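Long-range contact in CHAD domain (Ricinus communis, PDB 6QV5), which probably binds inorganic polyphosphate, as an all-helical CHAD domain of a nuclear plant protein: residues 47-57 / 134-145. Numbering follows the deposited sequence.
Sequences AVIEGHDPETL and QAKRHAAAQALL. With ZN (zinc ion), chain B.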
ATOM      1  N   ALA A  47     -11.075   1.722 -15.702  1.00 60.87           N
ATOM      2  CA  ALA A  47     -11.917   0.930 -14.806  1.00 60.58           C
ATOM      3  C   ALA A  47     -12.262   1.647 -13.496  1.00 64.27           C
ATOM      4  O   ALA A  47     -13.349   1.425 -12.962  1.00 64.13           O
ATOM      5  CB  ALA A  47     -11.263  -0.408 -14.527  1.00 61.32           C
ATOM      6  N   VAL A  48     -11.356   2.506 -12.987  1.00 60.50           N
ATOM      7  CA  VAL A  48     -11.591   3.279 -11.759  1.00 60.23           C
ATOM      8  C   VAL A  48     -12.555   4.443 -12.064  1.00 64.33           C
ATOM      9  O   VAL A  48     -13.428   4.743 -11.248  1.00 63.91           O
ATOM     10  CB  VAL A  48     -10.272   3.732 -11.062  1.00 64.00           C
ATOM     11  CG1 VAL A  48     -10.550   4.600  -9.834  1.00 63.84           C
ATOM     12  CG2 VAL A  48      -9.426   2.527 -10.662  1.00 63.74           C
ATOM     13  N   ILE A  49     -12.418   5.058 -13.256  1.00 61.31           N
ATOM     14  CA  ILE A  49     -13.263   6.169 -13.704  1.00 61.21           C
ATOM     15  C   ILE A  49     -14.692   5.701 -14.037  1.00 65.73           C
ATOM     16  O   ILE A  49     -15.652   6.234 -13.481  1.00 65.14           O
ATOM     17  CB  ILE A  49     -12.597   6.970 -14.876  1.00 64.13           C
ATOM     18  CG1 ILE A  49     -11.321   7.709 -14.407  1.00 64.41           C
ATOM     19  CG2 ILE A  49     -13.583   7.950 -15.543  1.00 64.58           C
ATOM     20  CD1 ILE A  49     -10.319   8.082 -15.540  1.00 69.19           C
ATOM     21  N   GLU A  50     -14.818   4.704 -14.930  1.00 63.04           N
ATOM     22  CA  GLU A  50     -16.093   4.195 -15.445  1.00 63.12           C
ATOM     23  C   GLU A  50     -16.836   3.186 -14.555  1.00 66.91           C
ATOM     24  O   GLU A  50     -18.069   3.181 -14.567  1.00 66.91           O
ATOM     25  CB  GLU A  50     -15.894   3.597 -16.848  1.00 64.62           C
ATOM     26  CG  GLU A  50     -15.552   4.638 -17.906  1.00 75.99           C
ATOM     27  CD  GLU A  50     -15.129   4.135 -19.274  1.00 97.52           C
ATOM     28  OE1 GLU A  50     -15.228   2.913 -19.534  1.00 92.70           O
ATOM     29  OE2 GLU A  50     -14.692   4.974 -20.094  1.00 92.22           O
ATOM     30  N   GLY A  51     -16.109   2.338 -13.829  1.00 62.97           N
ATOM     31  CA  GLY A  51     -16.719   1.303 -12.996  1.00 62.41           C
ATOM     32  C   GLY A  51     -16.694   1.516 -11.495  1.00 65.29           C
ATOM     33  O   GLY A  51     -16.288   2.575 -11.010  1.00 64.76           O
ATOM     34  N   HIS A  52     -17.152   0.486 -10.753  1.00 61.20           N
ATOM     35  CA  HIS A  52     -17.214   0.448  -9.288  1.00 60.78           C
ATOM     36  C   HIS A  52     -16.569  -0.827  -8.714  1.00 64.73           C
ATOM     37  O   HIS A  52     -16.759  -1.138  -7.533  1.00 63.96           O
ATOM     38  CB  HIS A  52     -18.663   0.609  -8.794  1.00 61.30           C
ATOM     39  CG  HIS A  52     -19.136   2.024  -8.784  1.00 64.48           C
ATOM     40  ND1 HIS A  52     -18.917   2.850  -7.697  1.00 66.11           N
ATOM     41  CD2 HIS A  52     -19.800   2.719  -9.735  1.00 66.01           C
ATOM     42  CE1 HIS A  52     -19.452   4.016  -8.020  1.00 65.41           C
ATOM     43  NE2 HIS A  52     -19.995   3.985  -9.237  1.00 65.73           N
ATOM     44  N   ASP A  53     -15.786  -1.547  -9.549  1.00 61.87           N
ATOM     45  CA  ASP A  53     -15.075  -2.776  -9.179  1.00 61.91           C
ATOM     46  C   ASP A  53     -14.043  -2.465  -8.079  1.00 65.45           C
ATOM     47  O   ASP A  53     -13.205  -1.581  -8.275  1.00 65.02           O
ATOM     48  CB  ASP A  53     -14.392  -3.395 -10.417  1.00 64.01           C
ATOM     49  CG  ASP A  53     -13.935  -4.841 -10.280  1.00 76.54           C
ATOM     50  OD1 ASP A  53     -13.262  -5.164  -9.273  1.00 77.37           O
ATOM     51  OD2 ASP A  53     -14.217  -5.641 -11.198  1.00 83.26           O
ATOM     52  N   PRO A  54     -14.101  -3.150  -6.911  1.00 61.85           N
ATOM     53  CA  PRO A  54     -13.140  -2.844  -5.834  1.00 61.50           C
ATOM     54  C   PRO A  54     -11.693  -3.243  -6.124  1.00 64.29           C
ATOM     55  O   PRO A  54     -10.783  -2.560  -5.657  1.00 63.79           O
ATOM     56  CB  PRO A  54     -13.712  -3.588  -4.624  1.00 63.36           C
ATOM     57  CG  PRO A  54     -14.499  -4.700  -5.199  1.00 67.85           C
ATOM     58  CD  PRO A  54     -15.051  -4.207  -6.503  1.00 63.41           C
ATOM     59  N   GLU A  55     -11.482  -4.332  -6.892  1.00 60.15           N
ATOM     60  CA  GLU A  55     -10.157  -4.853  -7.245  1.00 59.47           C
ATOM     61  C   GLU A  55      -9.362  -3.908  -8.158  1.00 62.24           C
ATOM     62  O   GLU A  55      -8.151  -3.767  -7.968  1.00 61.67           O
ATOM     63  CB  GLU A  55     -10.268  -6.273  -7.841  1.00 60.78           C
ATOM     64  CG  GLU A  55      -8.944  -7.006  -8.051  1.00 70.93           C
ATOM     65  CD  GLU A  55      -8.009  -7.159  -6.862  1.00 88.12           C
ATOM     66  OE1 GLU A  55      -8.498  -7.340  -5.723  1.00 80.51           O
ATOM     67  OE2 GLU A  55      -6.777  -7.111  -7.078  1.00 81.05           O
ATOM     68  N   THR A  56     -10.041  -3.259  -9.128  1.00 57.96           N
ATOM     69  CA  THR A  56      -9.431  -2.303 -10.065  1.00 57.26           C
ATOM     70  C   THR A  56      -8.896  -1.089  -9.298  1.00 59.32           C
ATOM     71  O   THR A  56      -7.790  -0.626  -9.579  1.00 58.62           O
ATOM     72  CB  THR A  56     -10.421  -1.903 -11.169  1.00 66.50           C
ATOM     73  OG1 THR A  56     -11.538  -1.233 -10.584  1.00 67.03           O
ATOM     74  CG2 THR A  56     -10.898  -3.093 -11.998  1.00 65.62           C
ATOM     75  N   LEU A  57      -9.678  -0.606  -8.305  1.00 54.60           N
ATOM     76  CA  LEU A  57      -9.321   0.505  -7.420  1.00 53.66           C
ATOM     77  C   LEU A  57      -8.189   0.069  -6.473  1.00 56.26           C
ATOM     78  O   LEU A  57      -7.261   0.847  -6.235  1.00 55.24           O
ATOM     79  CB  LEU A  57     -10.564   0.978  -6.637  1.00 53.49           C
ATOM     80  CG  LEU A  57     -10.375   2.004  -5.508  1.00 58.05           C
ATOM     81  CD1 LEU A  57      -9.998   3.378  -6.046  1.00 58.22           C
ATOM     82  CD2 LEU A  57     -11.627   2.106  -4.665  1.00 60.37           C
ATOM     83  N   GLN A 134     -19.549   4.531  -2.958  1.00 57.93           N
ATOM     84  CA  GLN A 134     -19.850   4.832  -4.361  1.00 57.20           C
ATOM     85  C   GLN A 134     -19.571   6.306  -4.682  1.00 59.77           C
ATOM     86  O   GLN A 134     -19.073   6.604  -5.769  1.00 59.34           O
ATOM     87  CB  GLN A 134     -21.294   4.445  -4.714  1.00 58.38           C
ATOM     88  CG  GLN A 134     -21.487   2.936  -4.887  1.00 67.80           C
ATOM     89  CD  GLN A 134     -22.926   2.486  -4.792  1.00 83.81           C
ATOM     90  OE1 GLN A 134     -23.729   2.993  -3.996  1.00 78.74           O
ATOM     91  NE2 GLN A 134     -23.282   1.498  -5.596  1.00 74.32           N
ATOM     92  N   ALA A 135     -19.848   7.214  -3.719  1.00 55.46           N
ATOM     93  CA  ALA A 135     -19.598   8.654  -3.848  1.00 55.02           C
ATOM     94  C   ALA A 135     -18.097   8.949  -3.819  1.00 58.14           C
ATOM     95  O   ALA A 135     -17.633   9.814  -4.561  1.00 58.18           O
ATOM     96  CB  ALA A 135     -20.308   9.417  -2.740  1.00 55.78           C
ATOM     97  N   LYS A 136     -17.337   8.214  -2.978  1.00 53.72           N
ATOM     98  CA  LYS A 136     -15.881   8.345  -2.867  1.00 52.97           C
ATOM     99  C   LYS A 136     -15.204   7.835  -4.145  1.00 55.91           C
ATOM    100  O   LYS A 136     -14.158   8.360  -4.533  1.00 54.94           O
ATOM    101  CB  LYS A 136     -15.342   7.616  -1.623  1.00 54.89           C
ATOM    102  CG  LYS A 136     -15.715   8.267  -0.289  1.00 65.95           C
ATOM    103  CD  LYS A 136     -14.841   9.459   0.089  1.00 74.79           C
ATOM    104  CE  LYS A 136     -15.333  10.101   1.363  1.00 86.05           C
ATOM    105  NZ  LYS A 136     -14.531  11.298   1.723  1.00 96.32           N
ATOM    106  N   ARG A 137     -15.827   6.836  -4.811  1.00 52.32           N
ATOM    107  CA  ARG A 137     -15.369   6.273  -6.082  1.00 52.15           C
ATOM    108  C   ARG A 137     -15.564   7.311  -7.195  1.00 56.59           C
ATOM    109  O   ARG A 137     -14.685   7.462  -8.042  1.00 56.44           O
ATOM    110  CB  ARG A 137     -16.103   4.949  -6.396  1.00 51.53           C
ATOM    111  CG  ARG A 137     -15.707   4.255  -7.714  1.00 58.79           C
ATOM    112  CD  ARG A 137     -14.234   3.874  -7.806  1.00 62.46           C
ATOM    113  NE  ARG A 137     -13.969   3.012  -8.959  1.00 63.88           N
ATOM    114  CZ  ARG A 137     -13.835   1.692  -8.892  1.00 73.34           C
ATOM    115  NH1 ARG A 137     -13.926   1.065  -7.725  1.00 58.92           N
ATOM    116  NH2 ARG A 137     -13.605   0.987  -9.992  1.00 58.04           N
ATOM    117  N   HIS A 138     -16.698   8.042  -7.165  1.00 53.64           N
ATOM    118  CA  HIS A 138     -17.016   9.111  -8.113  1.00 53.69           C
ATOM    119  C   HIS A 138     -16.064  10.286  -7.928  1.00 57.58           C
ATOM    120  O   HIS A 138     -15.631  10.878  -8.917  1.00 57.20           O
ATOM    121  CB  HIS A 138     -18.482   9.557  -7.971  1.00 54.57           C
ATOM    122  CG  HIS A 138     -19.469   8.621  -8.601  1.00 58.08           C
ATOM    123  ND1 HIS A 138     -20.833   8.825  -8.482  1.00 59.96           N
ATOM    124  CD2 HIS A 138     -19.259   7.508  -9.343  1.00 59.82           C
ATOM    125  CE1 HIS A 138     -21.402   7.835  -9.151  1.00 59.32           C
ATOM    126  NE2 HIS A 138     -20.495   7.020  -9.687  1.00 59.57           N
ATOM    127  N   ALA A 139     -15.710  10.591  -6.662  1.00 54.18           N
ATOM    128  CA  ALA A 139     -14.771  11.652  -6.297  1.00 54.11           C
ATOM    129  C   ALA A 139     -13.360  11.312  -6.786  1.00 58.38           C
ATOM    130  O   ALA A 139     -12.649  12.203  -7.256  1.00 58.41           O
ATOM    131  CB  ALA A 139     -14.774  11.859  -4.790  1.00 54.84           C
ATOM    132  N   ALA A 140     -12.971  10.020  -6.696  1.00 54.83           N
ATOM    133  CA  ALA A 140     -11.678   9.513  -7.157  1.00 54.45           C
ATOM    134  C   ALA A 140     -11.620   9.543  -8.685  1.00 58.37           C
ATOM    135  O   ALA A 140     -10.574   9.869  -9.245  1.00 57.59           O
ATOM    136  CB  ALA A 140     -11.452   8.097  -6.646  1.00 55.15           C
ATOM    137  N   ALA A 141     -12.758   9.241  -9.353  1.00 55.45           N
ATOM    138  CA  ALA A 141     -12.904   9.261 -10.812  1.00 55.44           C
ATOM    139  C   ALA A 141     -12.698  10.675 -11.368  1.00 59.99           C
ATOM    140  O   ALA A 141     -12.058  10.828 -12.409  1.00 59.93           O
ATOM    141  CB  ALA A 141     -14.277   8.742 -11.208  1.00 56.08           C
ATOM    142  N   GLN A 142     -13.217  11.699 -10.656  1.00 56.66           N
ATOM    143  CA  GLN A 142     -13.092  13.113 -11.023  1.00 56.62           C
ATOM    144  C   GLN A 142     -11.649  13.590 -10.898  1.00 60.39           C
ATOM    145  O   GLN A 142     -11.197  14.382 -11.724  1.00 60.24           O
ATOM    146  CB  GLN A 142     -14.027  13.993 -10.170  1.00 58.11           C
ATOM    147  CG  GLN A 142     -15.503  13.907 -10.556  1.00 75.09           C
ATOM    148  CD  GLN A 142     -15.797  14.544 -11.895  1.00 97.10           C
ATOM    149  OE1 GLN A 142     -15.958  13.860 -12.910  1.00 92.56           O
ATOM    150  NE2 GLN A 142     -15.875  15.867 -11.926  1.00 91.35           N
ATOM    151  N   ALA A 143     -10.924  13.088  -9.877  1.00 56.90           N
ATOM    152  CA  ALA A 143      -9.517  13.401  -9.624  1.00 56.72           C
ATOM    153  C   ALA A 143      -8.626  12.865 -10.752  1.00 60.79           C
ATOM    154  O   ALA A 143      -7.611  13.482 -11.071  1.00 60.46           O
ATOM    155  CB  ALA A 143      -9.082  12.813  -8.290  1.00 57.42           C
ATOM    156  N   LEU A 144      -9.018  11.732 -11.362  1.00 57.17           N
ATOM    157  CA  LEU A 144      -8.275  11.117 -12.461  1.00 56.93           C
ATOM    158  C   LEU A 144      -8.542  11.812 -13.791  1.00 61.30           C
ATOM    159  O   LEU A 144      -7.653  11.848 -14.643  1.00 60.65           O
ATOM    160  CB  LEU A 144      -8.578   9.614 -12.567  1.00 56.81           C
ATOM    161  CG  LEU A 144      -8.207   8.735 -11.368  1.00 61.10           C
ATOM    162  CD1 LEU A 144      -8.663   7.318 -11.586  1.00 61.11           C
ATOM    163  CD2 LEU A 144      -6.715   8.774 -11.081  1.00 63.03           C
ATOM    164  N   LEU A 145      -9.763  12.362 -13.968  1.00 58.66           N
ATOM    165  CA  LEU A 145     -10.182  13.084 -15.174  1.00 58.71           C
ATOM    166  C   LEU A 145      -9.672  14.529 -15.176  1.00 63.14           C
ATOM    167  O   LEU A 145      -9.674  15.175 -16.226  1.00 63.12           O
ATOM    168  CB  LEU A 145     -11.717  13.067 -15.321  1.00 58.84           C
ATOM    169  CG  LEU A 145     -12.380  11.728 -15.659  1.00 63.67           C
ATOM    170  CD1 LEU A 145     -13.875  11.796 -15.416  1.00 63.77           C
ATOM    171  CD2 LEU A 145     -12.098  11.303 -17.103  1.00 66.08           C
TER
HETATM  172 ZN    ZN B 401     -21.423   5.408 -10.186  0.50 64.87          ZN
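Asp53 O is gripped by three donors. Arg137 approaches it end-on with two nitrogens, NH1 at 2.8 Å from Asp53 O and NH2 somewhat farther. The hydroxyl of Thr56 is the third donor. NH1 stands well above the carbonyl plane, whereas NH2 lies nearer to it. The other edges of the guanidinium serve the last turn of helix 45-50. Arg137 NE meets Val48 O at 2.9 Å, in the carbonyl plane and on a lone pair, with an N-H...O angle of 161°. Arg137 NH2 reaches Ala47 O at 3.0 Å, from the face opposite the one used by Gly51 N. In Arg137, CG is anti to the backbone N (chi1 180°), and a bend at chi2 brings the guanidinium among the carbonyls of 47-53. His52 CA lies over one guanidinium face and Leu57 CB over the other. Bonds in the plane and atoms on both faces thus fix the buried head's rotation.

Beside it, His52 NE2 binds the zinc ion at 2.2 Å. His138 NE2 binds it at 1.9 Å. Their rings meet obliquely, planes 60° apart. Gln134 O sits at the edge of the His52 ring.

Farther along helix 122-145, Ala141 CB packs 3.7 Å from Ile49 O. Ile49 CD1 touches Leu144 CB at 3.8 Å, and its CG2 branch meets Leu145 CD1. Val48 and Leu144 cross at about a right angle, CG1 touching CD1, and Met60 touches both side chains. Asp53 also N-caps helix 54-73 through OD1. Arg137 thus ties the turn between helices 45-50 and 54-73 to helix 122-145 of the all-helical CHAD fold, beside the zinc site to which His52 and His138 contribute.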